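Local coordinates for protein ethylbenzene dehydrogenase alpha-subunit (Aromatoleum aromaticum, PDB 2IVF) that binds a molybdenum atom, the pterin nucleotides MGD and MD1 and an iron/sulfur cluster, as a member of the molybdopterin oxidoreductase family, at residues A[193-198]-A[605-610]; A[633-638]-A[650-655]. All coordinates share one frame; numbering follows the deposited sequence.

Contact 1: A[193-198]-A[605-610]; sequences VHAGSI and LLSQNP. With MD1 (phosphoric acid 4-(2-amino-4-oxo-3,4,5,6,-tetrahydro-pteridin-6-yl)-2-hydroxy-3,4-dimercapto-but-3-en-yl ester guanylate ester), chain N.
Part of the nucleotide pocket for MD1 is formed where the type I turn of Val193 to Gly196, with His194 and Ala195 at its middle, meets Ser607 in the loop that follows strand 602-606. The one hydrogen bond between the segments runs from the backbone to a side chain: Ala195 N donates to Ser607 OG at 3.2 Å, on a bent path of 137°. Ser607 puts OG beside its own backbone N and anti to its carbonyl carbon (chi1 -51°), which places the hydroxyl close to Ala195 CB as well. The same methyl packs on Leu606 CD1 at 4.1 Å, and it also lies over one face of the MD1 guanine, with Ala195 CB 3.4 Å from MD1 N1. The phosphates are gripped from both segments. His194 NE2 donates to MD1 O1B over 2.8 Å, with the oxygen at the edge of the imidazole and in its plane; ND1 of that ring pairs with Ile85 N, so both ring nitrogens are engaged and the ring rotation is fixed. Asn609 spans both phosphates: Asn609 ND2 reaches MD1 O2A at 2.9 Å and 155°, while Asn609 N makes a weak bond to MD1 O2B. Ser641 and Ser642 bond to OD1 of this amide. The buried contact sits at the C-terminal end of strand 602-606, an inner strand of a mixed sheet; Gly196 and Asn609 stand at the N-cap positions of helices 197-210 and 610-613, the Asn609 amide being spent on the ligand and its neighbours, not on the helix end, and helix 687-704 lies against Ala195 and Leu606 through Glu687.

Contact 2: A[633-638]-A[650-655]; sequences FALETR and LPCAWY. With MD1 (phosphoric acid 4-(2-amino-4-oxo-3,4,5,6,-tetrahydro-pteridin-6-yl)-2-hydroxy-3,4-dimercapto-but-3-en-yl ester guanylate ester), chain N.
Leu635 and Glu636 pair in parallel with Leu650 and Pro651, neighbouring strands whose C-terminal ends run into the MD1 pocket. Leu650 N donates to Ala634 O (2.7 Å), Leu650 O takes Glu636 N, and Glu636 O receives Cys652 N at 2.9 Å, this last donor standing 42° above the carbonyl plane. Leu635 and Leu650 run alongside each other on the same face of the sheet, meeting through their CD1 methyls, while Cys652 SG packs on Leu635 CB. Leu635 O faces the ligand and accepts a straight bond from MD1 N2 (2.8 Å, 166°). A bend at chi2 (-67°) sets Glu636 CD beside the ribose, and its two oxygens take one hydroxyl each: MD1 O2' donates to OE1, and MD1 O3' to Glu636 OE2 at 2.6 Å. OE1 further accepts Arg638 N, from above the carboxylate plane, and weakly Thr637 N. From Arg638, NE reaches MD1 O2' at 2.8 Å and NH2 reaches MD1 O3' at 2.7 Å; NH2 also forms a salt bridge with Asp922, and NH1 bonds to Thr860. Thr637 CB sits over the five-membered ring of Trp654, 3.7 Å from its centroid, in a CH-pi contact, and Thr637 CG2 comes within 3.2 Å of MD1 N1. Each ribose hydroxyl thus gives its hydrogen to the acid and accepts from the guanidinium, an arrangement that would balance the buried charges and is consistent with a firm hold on both ribose hydroxyls.

Following the chain, contact 1 comes first and closes a very long loop: 406 residues separate the turn ahead of helix 197-210 from the loop after strand 602-606. Contact 2 follows in series, joining strands 631-636 and 648-651 across only 11 intervening residues, so the two loops neither nest nor cross. They meet inside one mixed sheet, where strand 602-606 lies next to 631-636 and Leu605 probably bonds through its N and O to Phe633 O and Leu635 N. MD1 links them further: Ala195 of contact 1 and Thr637 of contact 2 lie against opposite faces of its guanine, while contact 1 holds the phosphates, from both its segments, and 633-638 holds the ribose.

Contact 1: A[193-198]-A[605-610]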
ATOM      1  N   VAL A 193      -9.808  10.518   9.807  1.00 23.22           N
ATOM      2  CA  VAL A 193      -9.718   9.828  11.067  1.00 23.05           C
ATOM      3  C   VAL A 193      -8.307   9.262  11.250  1.00 24.08           C
ATOM      4  O   VAL A 193      -8.056   8.515  12.195  1.00 23.59           O
ATOM      5  CB  VAL A 193     -10.831   8.748  11.187  1.00 23.59           C
ATOM      6  CG1 VAL A 193     -10.922   8.161  12.618  1.00 21.30           C
ATOM      7  CG2 VAL A 193     -12.166   9.364  10.767  1.00 22.64           C
ATOM      8  N   HIS A 194      -7.378   9.644  10.382  1.00 23.80           N
ATOM      9  CA  HIS A 194      -6.078   8.975  10.375  1.00 23.62           C
ATOM     10  C   HIS A 194      -5.360   9.128  11.700  1.00 24.00           C
ATOM     11  O   HIS A 194      -4.551   8.286  12.055  1.00 24.84           O
ATOM     12  CB  HIS A 194      -5.149   9.539   9.328  1.00 23.29           C
ATOM     13  CG  HIS A 194      -5.779   9.722   7.997  1.00 22.84           C
ATOM     14  ND1 HIS A 194      -6.340   8.681   7.292  1.00 21.48           N
ATOM     15  CD2 HIS A 194      -5.932  10.828   7.238  1.00 24.00           C
ATOM     16  CE1 HIS A 194      -6.823   9.146   6.152  1.00 25.53           C
ATOM     17  NE2 HIS A 194      -6.571  10.445   6.085  1.00 23.26           N
ATOM     18  N   ALA A 195      -5.573  10.265  12.357  1.00 23.31           N
ATOM     19  CA  ALA A 195      -4.897  10.612  13.609  1.00 23.78           C
ATOM     20  C   ALA A 195      -5.515   9.822  14.740  1.00 23.57           C
ATOM     21  O   ALA A 195      -5.010   9.851  15.851  1.00 24.08           O
ATOM     22  CB  ALA A 195      -5.048  12.112  13.891  1.00 22.74           C
ATOM     23  N   GLY A 196      -6.649   9.179  14.453  1.00 23.81           N
ATOM     24  CA  GLY A 196      -7.373   8.402  15.443  1.00 24.08           C
ATOM     25  C   GLY A 196      -8.792   8.908  15.632  1.00 23.18           C
ATOM     26  O   GLY A 196      -9.068  10.077  15.452  1.00 23.88           O
ATOM     27  N   SER A 197      -9.672   7.980  15.970  1.00 23.36           N
ATOM     28  CA  SER A 197     -11.065   8.268  16.310  1.00 22.99           C
ATOM     29  C   SER A 197     -11.153   9.313  17.396  1.00 22.31           C
ATOM     30  O   SER A 197     -12.056  10.151  17.364  1.00 21.77           O
ATOM     31  CB  SER A 197     -11.793   6.966  16.729  1.00 24.24           C
ATOM     32  OG  SER A 197     -11.206   6.401  17.865  1.00 24.43           O
ATOM     33  N   ILE A 198     -10.203   9.294  18.333  1.00 21.90           N
ATOM     34  CA  ILE A 198     -10.215  10.211  19.444  1.00 21.70           C
ATOM     35  C   ILE A 198      -9.773  11.583  18.949  1.00 21.92           C
ATOM     36  O   ILE A 198     -10.365  12.572  19.289  1.00 22.68           O
ATOM     37  CB  ILE A 198      -9.304   9.724  20.593  1.00 21.62           C
ATOM     38  CG1 ILE A 198      -9.759   8.359  21.158  1.00 21.62           C
ATOM     39  CG2 ILE A 198      -9.229  10.761  21.731  1.00 19.65           C
ATOM     40  CD1 ILE A 198      -8.712   7.660  22.027  1.00 22.19           C
ATOM     41  N   LEU A 605      -5.557  22.315  10.215  1.00 21.53           N
ATOM     42  CA  LEU A 605      -5.182  21.086   9.495  1.00 22.04           C
ATOM     43  C   LEU A 605      -5.064  19.966  10.511  1.00 22.83           C
ATOM     44  O   LEU A 605      -4.237  20.031  11.433  1.00 24.36           O
ATOM     45  CB  LEU A 605      -3.848  21.275   8.776  1.00 22.27           C
ATOM     46  CG  LEU A 605      -3.783  22.224   7.589  1.00 23.11           C
ATOM     47  CD1 LEU A 605      -2.349  22.707   7.370  1.00 24.46           C
ATOM     48  CD2 LEU A 605      -4.306  21.481   6.364  1.00 21.66           C
ATOM     49  N   LEU A 606      -5.914  18.958  10.367  1.00 22.59           N
ATOM     50  CA  LEU A 606      -5.916  17.782  11.217  1.00 22.85           C
ATOM     51  C   LEU A 606      -6.373  16.631  10.337  1.00 22.55           C
ATOM     52  O   LEU A 606      -7.466  16.704   9.738  1.00 22.90           O
ATOM     53  CB  LEU A 606      -6.879  17.955  12.381  1.00 22.08           C
ATOM     54  CG  LEU A 606      -7.147  16.681  13.197  1.00 23.81           C
ATOM     55  CD1 LEU A 606      -5.872  16.170  13.935  1.00 27.04           C
ATOM     56  CD2 LEU A 606      -8.309  16.991  14.182  1.00 24.83           C
ATOM     57  N   SER A 607      -5.518  15.633  10.185  1.00 22.90           N
ATOM     58  CA  SER A 607      -5.803  14.485   9.313  1.00 23.20           C
ATOM     59  C   SER A 607      -6.350  14.930   7.934  1.00 22.55           C
ATOM     60  O   SER A 607      -7.300  14.352   7.374  1.00 21.94           O
ATOM     61  CB  SER A 607      -6.738  13.497  10.006  1.00 24.12           C
ATOM     62  OG  SER A 607      -6.235  13.189  11.299  1.00 26.13           O
ATOM     63  N   GLN A 608      -5.676  15.927   7.373  1.00 22.56           N
ATOM     64  CA  GLN A 608      -6.076  16.470   6.108  1.00 22.79           C
ATOM     65  C   GLN A 608      -4.904  17.210   5.495  1.00 22.06           C
ATOM     66  O   GLN A 608      -4.113  17.837   6.203  1.00 21.85           O
ATOM     67  CB  GLN A 608      -7.256  17.407   6.317  1.00 23.50           C
ATOM     68  CG  GLN A 608      -7.997  17.755   5.041  1.00 23.11           C
ATOM     69  CD  GLN A 608      -7.771  19.166   4.511  1.00 22.63           C
ATOM     70  OE1 GLN A 608      -7.850  19.360   3.282  1.00 22.93           O
ATOM     71  NE2 GLN A 608      -7.514  20.174   5.416  1.00 22.22           N
ATOM     72  N   ASN A 609      -4.822  17.166   4.164  1.00 22.32           N
ATOM     73  CA  ASN A 609      -3.638  17.644   3.434  1.00 21.63           C
ATOM     74  C   ASN A 609      -4.146  18.250   2.128  1.00 22.40           C
ATOM     75  O   ASN A 609      -4.088  17.606   1.123  1.00 23.54           O
ATOM     76  CB  ASN A 609      -2.747  16.394   3.219  1.00 21.34           C
ATOM     77  CG  ASN A 609      -1.376  16.679   2.620  1.00 20.71           C
ATOM     78  OD1 ASN A 609      -0.927  17.815   2.521  1.00 22.39           O
ATOM     79  ND2 ASN A 609      -0.698  15.625   2.231  1.00 19.86           N
ATOM     80  N   PRO A 610      -4.715  19.468   2.162  1.00 22.61           N
ATOM     81  CA  PRO A 610      -5.431  20.010   0.990  1.00 22.62           C
ATOM     82  C   PRO A 610      -4.573  20.176  -0.245  1.00 22.65           C
ATOM     83  O   PRO A 610      -5.077  20.110  -1.365  1.00 22.64           O
ATOM     84  CB  PRO A 610      -5.948  21.386   1.467  1.00 23.27           C
ATOM     85  CG  PRO A 610      -5.125  21.766   2.634  1.00 22.46           C
ATOM     86  CD  PRO A 610      -4.720  20.422   3.286  1.00 23.27           C
TER
HETATM   87  PB  MD1 N1987      -5.999  13.208   3.443  1.00 16.59           P
HETATM   88  O3B MD1 N1987      -4.659  12.368   3.462  1.00 15.03           O
HETATM   89  O1B MD1 N1987      -6.816  12.751   4.597  1.00 15.52           O
HETATM   90  O2B MD1 N1987      -5.774  14.640   3.143  1.00 15.68           O
HETATM   91  O3A MD1 N1987      -6.694  12.639   2.136  1.00 16.15           O
HETATM   92  C10 MD1 N1987      -7.581  11.499   2.153  1.00 17.02           C
HETATM   93  C11 MD1 N1987      -7.846  11.219   0.683  1.00 17.07           C
HETATM   94  O11 MD1 N1987      -6.631  10.526   0.237  1.00 18.30           O
HETATM   95  C12 MD1 N1987      -9.012  10.280   0.531  1.00 17.74           C
HETATM   96  S12 MD1 N1987      -9.602   9.353   1.842  1.00 18.07           S
HETATM   97  C13 MD1 N1987      -9.607  10.077  -0.689  1.00 16.61           C
HETATM   98  S13 MD1 N1987     -10.881   8.991  -0.903  1.00 15.35           S
HETATM   99  C14 MD1 N1987      -9.201  10.813  -1.908  1.00 17.48           C
HETATM  100  N15 MD1 N1987      -8.715  10.072  -3.022  1.00 15.70           N
HETATM  101  C16 MD1 N1987      -8.204  10.700  -4.128  1.00 15.37           C
HETATM  102  C15 MD1 N1987      -7.870   9.908  -5.210  1.00 17.69           C
HETATM  103  O14 MD1 N1987      -8.037   8.659  -5.190  1.00 14.42           O
HETATM  104  N17 MD1 N1987      -7.293  10.571  -6.244  1.00 16.59           N
HETATM  105  C17 MD1 N1987      -7.128  11.956  -6.234  1.00 16.80           C
HETATM  106  N16 MD1 N1987      -6.577  12.498  -7.311  1.00 15.57           N
HETATM  107  N18 MD1 N1987      -7.510  12.699  -5.182  1.00 14.92           N
HETATM  108  C20 MD1 N1987      -8.045  12.088  -4.147  1.00 16.65           C
HETATM  109  N8  MD1 N1987      -8.481  12.838  -3.102  1.00 14.77           N
HETATM  110  C7  MD1 N1987      -9.014  12.310  -1.875  1.00 16.37           C
HETATM  111  PA  MD1 N1987      -3.122  12.752   3.747  1.00 15.83           P
HETATM  112  O1A MD1 N1987      -2.482  11.473   4.183  1.00 15.08           O
HETATM  113  O2A MD1 N1987      -2.584  13.397   2.528  1.00 17.48           O
HETATM  114  O5' MD1 N1987      -3.129  13.800   4.927  1.00 17.74           O
HETATM  115  C5' MD1 N1987      -3.463  13.296   6.216  1.00 16.74           C
HETATM  116  C4' MD1 N1987      -2.452  13.734   7.194  1.00 14.91           C
HETATM  117  O4' MD1 N1987      -2.809  13.032   8.380  1.00 17.51           O
HETATM  118  C1' MD1 N1987      -1.572  12.858   9.073  1.00 16.62           C
HETATM  119  N9  MD1 N1987      -1.601  11.820  10.112  1.00 17.49           N
HETATM  120  C4  MD1 N1987      -1.643  12.094  11.408  1.00 17.93           C
HETATM  121  N3  MD1 N1987      -1.693  13.293  12.035  1.00 16.65           N
HETATM  122  C2  MD1 N1987      -1.744  13.350  13.366  1.00 16.66           C
HETATM  123  N2  MD1 N1987      -1.811  14.548  14.005  1.00 16.03           N
HETATM  124  N1  MD1 N1987      -1.659  12.165  14.072  1.00 18.55           N
HETATM  125  C6  MD1 N1987      -1.605  10.918  13.499  1.00 15.70           C
HETATM  126  O6  MD1 N1987      -1.604   9.921  14.222  1.00 16.51           O
HETATM  127  C5  MD1 N1987      -1.605  10.870  12.096  1.00 17.73           C
HETATM  128  N7  MD1 N1987      -1.535   9.900  11.192  1.00 15.71           N
HETATM  129  C8  MD1 N1987      -1.545  10.490   9.993  1.00 16.68           C
HETATM  130  C2' MD1 N1987      -0.575  12.461   7.988  1.00 17.27           C
HETATM  131  O2' MD1 N1987       0.802  12.748   8.332  1.00 18.21           O
HETATM  132  C3' MD1 N1987      -1.075  13.225   6.752  1.00 16.04           C
HETATM  133  O3' MD1 N1987      -0.218  14.349   6.422  1.00 15.84           O

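Contact 2: A[633-638]-A[650-655]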
ATOM      1  N   PHE A 633      -2.861  26.437  11.147  1.00 22.27           N
ATOM      2  CA  PHE A 633      -2.120  25.595  12.071  1.00 22.25           C
ATOM      3  C   PHE A 633      -2.432  24.143  11.820  1.00 22.89           C
ATOM      4  O   PHE A 633      -3.540  23.778  11.397  1.00 23.05           O
ATOM      5  CB  PHE A 633      -2.340  25.999  13.526  1.00 22.76           C
ATOM      6  CG  PHE A 633      -3.751  25.735  14.053  1.00 22.45           C
ATOM      7  CD1 PHE A 633      -4.789  26.590  13.744  1.00 21.83           C
ATOM      8  CD2 PHE A 633      -4.020  24.639  14.864  1.00 22.41           C
ATOM      9  CE1 PHE A 633      -6.066  26.385  14.273  1.00 24.17           C
ATOM     10  CE2 PHE A 633      -5.316  24.416  15.346  1.00 23.01           C
ATOM     11  CZ  PHE A 633      -6.321  25.288  15.052  1.00 22.30           C
ATOM     12  N   ALA A 634      -1.423  23.320  12.048  1.00 21.95           N
ATOM     13  CA  ALA A 634      -1.500  21.919  11.760  1.00 22.19           C
ATOM     14  C   ALA A 634      -1.219  21.132  13.018  1.00 21.92           C
ATOM     15  O   ALA A 634      -0.304  21.478  13.788  1.00 20.98           O
ATOM     16  CB  ALA A 634      -0.514  21.547  10.710  1.00 21.06           C
ATOM     17  N   LEU A 635      -2.004  20.070  13.193  1.00 20.90           N
ATOM     18  CA  LEU A 635      -1.752  19.057  14.189  1.00 22.24           C
ATOM     19  C   LEU A 635      -1.269  17.854  13.429  1.00 21.19           C
ATOM     20  O   LEU A 635      -2.075  17.114  12.850  1.00 21.65           O
ATOM     21  CB  LEU A 635      -2.997  18.712  14.970  1.00 21.62           C
ATOM     22  CG  LEU A 635      -3.328  19.643  16.116  1.00 22.21           C
ATOM     23  CD1 LEU A 635      -3.866  20.910  15.552  1.00 22.51           C
ATOM     24  CD2 LEU A 635      -4.347  18.972  17.080  1.00 23.89           C
ATOM     25  N   GLU A 636       0.051  17.691  13.412  1.00 21.74           N
ATOM     26  CA  GLU A 636       0.689  16.708  12.566  1.00 22.48           C
ATOM     27  C   GLU A 636       1.713  15.855  13.261  1.00 22.65           C
ATOM     28  O   GLU A 636       2.380  16.258  14.228  1.00 23.08           O
ATOM     29  CB  GLU A 636       1.355  17.431  11.376  1.00 23.00           C
ATOM     30  CG  GLU A 636       0.566  17.429  10.083  1.00 22.31           C
ATOM     31  CD  GLU A 636       0.387  16.101   9.412  1.00 26.12           C
ATOM     32  OE1 GLU A 636       0.884  15.034   9.892  1.00 23.72           O
ATOM     33  OE2 GLU A 636      -0.277  16.131   8.350  1.00 26.66           O
ATOM     34  N   THR A 637       1.863  14.657  12.736  1.00 24.42           N
ATOM     35  CA  THR A 637       2.968  13.794  13.066  1.00 24.43           C
ATOM     36  C   THR A 637       4.080  13.951  12.054  1.00 25.13           C
ATOM     37  O   THR A 637       5.231  13.596  12.317  1.00 25.32           O
ATOM     38  CB  THR A 637       2.533  12.329  13.022  1.00 26.14           C
ATOM     39  OG1 THR A 637       1.914  12.081  11.762  1.00 26.38           O
ATOM     40  CG2 THR A 637       1.541  12.046  14.149  1.00 24.65           C
ATOM     41  N   ARG A 638       3.731  14.501  10.899  1.00 24.05           N
ATOM     42  CA  ARG A 638       4.556  14.415   9.735  1.00 25.08           C
ATOM     43  C   ARG A 638       4.547  15.778   9.003  1.00 24.04           C
ATOM     44  O   ARG A 638       3.562  16.532   9.058  1.00 23.36           O
ATOM     45  CB  ARG A 638       3.967  13.281   8.886  1.00 24.89           C
ATOM     46  CG  ARG A 638       4.610  12.939   7.586  1.00 25.65           C
ATOM     47  CD  ARG A 638       3.701  11.977   6.780  1.00 24.50           C
ATOM     48  NE  ARG A 638       2.646  12.761   6.162  1.00 24.76           N
ATOM     49  CZ  ARG A 638       2.733  13.335   4.965  1.00 25.28           C
ATOM     50  NH1 ARG A 638       3.821  13.209   4.203  1.00 25.70           N
ATOM     51  NH2 ARG A 638       1.742  14.069   4.550  1.00 22.51           N
ATOM     52  N   LEU A 650       1.998  21.769  15.209  1.00 21.46           N
ATOM     53  CA  LEU A 650       1.968  21.215  16.560  1.00 21.90           C
ATOM     54  C   LEU A 650       2.264  19.728  16.468  1.00 21.30           C
ATOM     55  O   LEU A 650       1.558  19.009  15.729  1.00 22.06           O
ATOM     56  CB  LEU A 650       0.586  21.380  17.138  1.00 21.93           C
ATOM     57  CG  LEU A 650       0.116  22.813  17.312  1.00 23.60           C
ATOM     58  CD1 LEU A 650      -1.270  22.790  17.884  1.00 22.92           C
ATOM     59  CD2 LEU A 650       1.082  23.608  18.185  1.00 20.90           C
ATOM     60  N   PRO A 651       3.301  19.250  17.154  1.00 21.44           N
ATOM     61  CA  PRO A 651       3.667  17.829  16.946  1.00 21.87           C
ATOM     62  C   PRO A 651       2.779  16.837  17.698  1.00 22.25           C
ATOM     63  O   PRO A 651       2.530  17.033  18.861  1.00 21.51           O
ATOM     64  CB  PRO A 651       5.079  17.742  17.510  1.00 22.15           C
ATOM     65  CG  PRO A 651       5.100  18.744  18.621  1.00 22.28           C
ATOM     66  CD  PRO A 651       4.210  19.910  18.086  1.00 21.23           C
ATOM     67  N   CYS A 652       2.387  15.742  17.039  1.00 23.04           N
ATOM     68  CA  CYS A 652       1.490  14.772  17.615  1.00 23.25           C
ATOM     69  C   CYS A 652       2.075  13.375  17.733  1.00 23.31           C
ATOM     70  O   CYS A 652       3.010  12.962  17.028  1.00 23.58           O
ATOM     71  CB  CYS A 652       0.189  14.703  16.811  1.00 22.94           C
ATOM     72  SG  CYS A 652      -0.656  16.269  16.853  1.00 25.52           S
ATOM     73  N   ALA A 653       1.500  12.667  18.688  1.00 24.02           N
ATOM     74  CA  ALA A 653       1.842  11.301  18.951  1.00 24.11           C
ATOM     75  C   ALA A 653       1.312  10.476  17.774  1.00 23.87           C
ATOM     76  O   ALA A 653       0.272  10.798  17.210  1.00 24.19           O
ATOM     77  CB  ALA A 653       1.210  10.880  20.285  1.00 22.63           C
ATOM     78  N   TRP A 654       2.027   9.427  17.370  1.00 24.85           N
ATOM     79  CA  TRP A 654       1.598   8.633  16.222  1.00 23.80           C
ATOM     80  C   TRP A 654       1.095   7.251  16.695  1.00 24.26           C
ATOM     81  O   TRP A 654       0.863   7.023  17.875  1.00 24.30           O
ATOM     82  CB  TRP A 654       2.778   8.487  15.235  1.00 23.96           C
ATOM     83  CG  TRP A 654       2.426   8.594  13.796  1.00 23.51           C
ATOM     84  CD1 TRP A 654       1.183   8.502  13.238  1.00 23.99           C
ATOM     85  CD2 TRP A 654       3.332   8.816  12.711  1.00 25.22           C
ATOM     86  NE1 TRP A 654       1.252   8.673  11.896  1.00 24.22           N
ATOM     87  CE2 TRP A 654       2.559   8.893  11.540  1.00 23.52           C
ATOM     88  CE3 TRP A 654       4.726   8.983  12.620  1.00 24.03           C
ATOM     89  CZ2 TRP A 654       3.122   9.087  10.282  1.00 24.80           C
ATOM     90  CZ3 TRP A 654       5.297   9.175  11.357  1.00 25.10           C
ATOM     91  CH2 TRP A 654       4.491   9.244  10.214  1.00 24.14           C
ATOM     92  N   TYR A 655       0.964   6.309  15.773  1.00 23.54           N
ATOM     93  CA  TYR A 655       0.416   4.990  16.125  1.00 23.93           C
ATOM     94  C   TYR A 655       1.410   4.294  17.034  1.00 23.50           C
ATOM     95  O   TYR A 655       2.637   4.422  16.866  1.00 24.72           O
ATOM     96  CB  TYR A 655       0.065   4.125  14.893  1.00 23.66           C
ATOM     97  CG  TYR A 655      -0.533   4.933  13.766  1.00 24.26           C
ATOM     98  CD1 TYR A 655      -1.351   6.046  14.015  1.00 23.86           C
ATOM     99  CD2 TYR A 655      -0.240   4.623  12.449  1.00 24.93           C
ATOM    100  CE1 TYR A 655      -1.860   6.789  12.985  1.00 23.39           C
ATOM    101  CE2 TYR A 655      -0.740   5.364  11.423  1.00 24.40           C
ATOM    102  CZ  TYR A 655      -1.527   6.432  11.686  1.00 25.69           C
ATOM    103  OH  TYR A 655      -1.960   7.140  10.650  1.00 23.32           O
TER
HETATM  104  PB  MD1 N1987      -5.999  13.208   3.443  1.00 16.59           P
HETATM  105  O3B MD1 N1987      -4.659  12.368   3.462  1.00 15.03           O
HETATM  106  O1B MD1 N1987      -6.816  12.751   4.597  1.00 15.52           O
HETATM  107  O2B MD1 N1987      -5.774  14.640   3.143  1.00 15.68           O
HETATM  108  O3A MD1 N1987      -6.694  12.639   2.136  1.00 16.15           O
HETATM  109  C10 MD1 N1987      -7.581  11.499   2.153  1.00 17.02           C
HETATM  110  C11 MD1 N1987      -7.846  11.219   0.683  1.00 17.07           C
HETATM  111  O11 MD1 N1987      -6.631  10.526   0.237  1.00 18.30           O
HETATM  112  C12 MD1 N1987      -9.012  10.280   0.531  1.00 17.74           C
HETATM  113  S12 MD1 N1987      -9.602   9.353   1.842  1.00 18.07           S
HETATM  114  C13 MD1 N1987      -9.607  10.077  -0.689  1.00 16.61           C
HETATM  115  S13 MD1 N1987     -10.881   8.991  -0.903  1.00 15.35           S
HETATM  116  C14 MD1 N1987      -9.201  10.813  -1.908  1.00 17.48           C
HETATM  117  N15 MD1 N1987      -8.715  10.072  -3.022  1.00 15.70           N
HETATM  118  C16 MD1 N1987      -8.204  10.700  -4.128  1.00 15.37           C
HETATM  119  C15 MD1 N1987      -7.870   9.908  -5.210  1.00 17.69           C
HETATM  120  O14 MD1 N1987      -8.037   8.659  -5.190  1.00 14.42           O
HETATM  121  N17 MD1 N1987      -7.293  10.571  -6.244  1.00 16.59           N
HETATM  122  C17 MD1 N1987      -7.128  11.956  -6.234  1.00 16.80           C
HETATM  123  N16 MD1 N1987      -6.577  12.498  -7.311  1.00 15.57           N
HETATM  124  N18 MD1 N1987      -7.510  12.699  -5.182  1.00 14.92           N
HETATM  125  C20 MD1 N1987      -8.045  12.088  -4.147  1.00 16.65           C
HETATM  126  N8  MD1 N1987      -8.481  12.838  -3.102  1.00 14.77           N
HETATM  127  C7  MD1 N1987      -9.014  12.310  -1.875  1.00 16.37           C
HETATM  128  PA  MD1 N1987      -3.122  12.752   3.747  1.00 15.83           P
HETATM  129  O1A MD1 N1987      -2.482  11.473   4.183  1.00 15.08           O
HETATM  130  O2A MD1 N1987      -2.584  13.397   2.528  1.00 17.48           O
HETATM  131  O5' MD1 N1987      -3.129  13.800   4.927  1.00 17.74           O
HETATM  132  C5' MD1 N1987      -3.463  13.296   6.216  1.00 16.74           C
HETATM  133  C4' MD1 N1987      -2.452  13.734   7.194  1.00 14.91           C
HETATM  134  O4' MD1 N1987      -2.809  13.032   8.380  1.00 17.51           O
HETATM  135  C1' MD1 N1987      -1.572  12.858   9.073  1.00 16.62           C
HETATM  136  N9  MD1 N1987      -1.601  11.820  10.112  1.00 17.49           N
HETATM  137  C4  MD1 N1987      -1.643  12.094  11.408  1.00 17.93           C
HETATM  138  N3  MD1 N1987      -1.693  13.293  12.035  1.00 16.65           N
HETATM  139  C2  MD1 N1987      -1.744  13.350  13.366  1.00 16.66           C
HETATM  140  N2  MD1 N1987      -1.811  14.548  14.005  1.00 16.03           N
HETATM  141  N1  MD1 N1987      -1.659  12.165  14.072  1.00 18.55           N
HETATM  142  C6  MD1 N1987      -1.605  10.918  13.499  1.00 15.70           C
HETATM  143  O6  MD1 N1987      -1.604   9.921  14.222  1.00 16.51           O
HETATM  144  C5  MD1 N1987      -1.605  10.870  12.096  1.00 17.73           C
HETATM  145  N7  MD1 N1987      -1.535   9.900  11.192  1.00 15.71           N
HETATM  146  C8  MD1 N1987      -1.545  10.490   9.993  1.00 16.68           C
HETATM  147  C2' MD1 N1987      -0.575  12.461   7.988  1.00 17.27           C
HETATM  148  O2' MD1 N1987       0.802  12.748   8.332  1.00 18.21           O
HETATM  149  C3' MD1 N1987      -1.075  13.225   6.752  1.00 16.04           C
HETATM  150  O3' MD1 N1987      -0.218  14.349   6.422  1.00 15.84           O